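Local coordinates for protein phosphoserine aminotransferase (Bacillus circulans, PDB 2C0R) that catalyses the reversible, pyridoxal-phosphate-dependent transamination between phosphoserine and 2-oxoglutarate, a step of serine biosynthesis, and acts likewise on phosphohydroxythreonine, at residues D177-P182 with E250-I255. The protein carries 1 engineered substitution. Sequence-based numbering, arbitrary orientation.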
# COMPACT_ATOMS: atom_id res chain seq x y z
N ASP A 177 13.37 -5.26 -12.52
CA ASP A 177 13.46 -6.20 -13.65
C ASP A 177 12.70 -7.51 -13.38
O ASP A 177 12.76 -8.45 -14.17
CB ASP A 177 14.88 -6.48 -14.10
CG ASP A 177 15.70 -7.38 -13.19
OD1 ASP A 177 15.19 -7.88 -12.18
OD2 ASP A 177 16.89 -7.58 -13.54
N ILE A 178 11.92 -7.62 -12.29
CA ILE A 178 11.26 -8.90 -12.04
C ILE A 178 10.28 -9.21 -13.14
O ILE A 178 9.50 -8.35 -13.60
CB ILE A 178 10.57 -8.89 -10.66
CG1 ILE A 178 10.34 -10.34 -10.20
CG2 ILE A 178 9.30 -8.06 -10.70
CD1 ILE A 178 9.82 -10.43 -8.78
N LEU A 179 10.26 -10.46 -13.56
CA LEU A 179 9.44 -10.95 -14.68
C LEU A 179 9.69 -10.20 -15.99
O LEU A 179 8.81 -10.11 -16.83
CB LEU A 179 7.93 -10.95 -14.32
CG LEU A 179 7.56 -11.58 -12.99
CD1 LEU A 179 6.02 -11.64 -12.90
CD2 LEU A 179 8.15 -12.97 -12.79
N SER A 180 10.95 -9.77 -16.16
CA SER A 180 11.40 -9.29 -17.46
C SER A 180 12.17 -10.38 -18.20
O SER A 180 12.46 -10.23 -19.40
CB SER A 180 12.32 -8.08 -17.33
OG SER A 180 13.51 -8.40 -16.66
N ARG A 181 12.49 -11.46 -17.49
CA ARG A 181 13.41 -12.44 -18.05
C ARG A 181 13.28 -13.72 -17.23
O ARG A 181 13.00 -13.62 -16.04
CB ARG A 181 14.87 -11.95 -18.03
CG ARG A 181 15.37 -11.40 -16.71
CD ARG A 181 16.86 -11.55 -16.42
NE ARG A 181 17.14 -10.79 -15.18
CZ ARG A 181 18.35 -10.31 -14.91
NH1 ARG A 181 18.60 -9.62 -13.80
NH2 ARG A 181 19.34 -10.55 -15.80
N PRO A 182 13.50 -14.86 -17.83
CA PRO A 182 13.55 -16.10 -17.03
C PRO A 182 14.71 -16.00 -16.06
O PRO A 182 15.77 -15.43 -16.29
CB PRO A 182 13.84 -17.19 -18.06
CG PRO A 182 13.46 -16.59 -19.38
CD PRO A 182 13.74 -15.11 -19.27
N GLU A 250 -3.90 -8.96 -13.41
CA GLU A 250 -4.12 -8.63 -14.83
C GLU A 250 -2.82 -8.51 -15.58
O GLU A 250 -2.70 -8.93 -16.75
CB GLU A 250 -4.94 -7.33 -14.90
CG GLU A 250 -6.38 -7.50 -14.43
CD GLU A 250 -7.12 -8.64 -15.11
OE1 GLU A 250 -7.69 -9.48 -14.39
OE2 GLU A 250 -7.11 -8.71 -16.36
N VAL A 251 -1.80 -7.94 -14.96
CA VAL A 251 -0.53 -7.82 -15.67
C VAL A 251 0.10 -9.18 -15.90
O VAL A 251 0.69 -9.45 -16.96
CB VAL A 251 0.45 -6.89 -14.92
CG1 VAL A 251 1.83 -6.99 -15.53
CG2 VAL A 251 -0.03 -5.44 -14.93
N LEU A 252 -0.03 -10.08 -14.94
CA LEU A 252 0.52 -11.42 -15.11
C LEU A 252 -0.17 -12.16 -16.26
O LEU A 252 0.48 -12.88 -17.03
CB LEU A 252 0.43 -12.26 -13.82
CG LEU A 252 1.14 -11.64 -12.60
CD1 LEU A 252 0.83 -12.53 -11.42
CD2 LEU A 252 2.63 -11.51 -12.83
N LYS A 253 -1.49 -11.98 -16.36
CA LYS A 253 -2.17 -12.54 -17.53
C LYS A 253 -1.58 -12.01 -18.83
O LYS A 253 -1.36 -12.74 -19.77
CB LYS A 253 -3.65 -12.18 -17.45
CG LYS A 253 -4.48 -12.97 -16.44
CD LYS A 253 -5.85 -12.29 -16.30
CE LYS A 253 -6.65 -12.97 -15.16
NZ LYS A 253 -7.96 -12.29 -15.00
N TRP A 254 -1.33 -10.70 -18.86
CA TRP A 254 -0.77 -10.11 -20.10
C TRP A 254 0.62 -10.66 -20.37
O TRP A 254 0.96 -10.94 -21.51
CB TRP A 254 -0.80 -8.59 -19.91
CG TRP A 254 -0.09 -7.80 -20.97
CD1 TRP A 254 -0.66 -7.32 -22.14
CD2 TRP A 254 1.28 -7.38 -21.01
NE1 TRP A 254 0.28 -6.64 -22.88
CE2 TRP A 254 1.47 -6.67 -22.20
CE3 TRP A 254 2.37 -7.55 -20.14
CZ2 TRP A 254 2.71 -6.12 -22.54
CZ3 TRP A 254 3.59 -7.01 -20.47
CH2 TRP A 254 3.76 -6.30 -21.67
N ILE A 255 1.44 -10.87 -19.32
CA ILE A 255 2.79 -11.42 -19.61
C ILE A 255 2.65 -12.79 -20.23
O ILE A 255 3.37 -13.15 -21.18
CB ILE A 255 3.62 -11.48 -18.30
CG1 ILE A 255 3.94 -10.11 -17.75
CG2 ILE A 255 4.93 -12.25 -18.56
CD1 ILE A 255 4.64 -10.06 -16.38
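Leu-179 reaches across to helix 242-257 and overlaps the ends of Leu-252 and Ile-255, one helical turn apart. It stands at the third position of a type II beta turn, Asp-177 to Ser-180, in the loop between strands 170-173 and 190-194 of the seven-stranded mixed sheet of this class-V, PLP-dependent aminotransferase. Its positive phi, 57°, is what the third position of a type II turn requires, and its side chain projects from the turn at the helix. Methyl CD1 meets Leu-252 CD2 at 3.4 Å, tighter than a usual carbon-carbon contact. Ile-255 lies across Leu-179 at about a right angle, its CD1 methyl 4.0 Å from Leu-179 CB. CG1 of Ile-255 stands anti to the carbonyl carbon (chi1 -66°), and an extended chi2 carries CD1 on to Leu-179. The three side chains are buried; Leu-58 and Leu-61 of helix 45-61 and Leu-261 of helix 260-280 extend the apolar cluster. The side chain of Leu-179 lies about 11 Å from that of Lys-197, the lysine that carries the cofactor, not attached in this structure. Within the turn, Ser-180 N bonds Asp-177 O at 3.0 Å, and the same oxygen takes a second bond, on an in-plane lone pair, from Ser-180 OG at 2.6 Å.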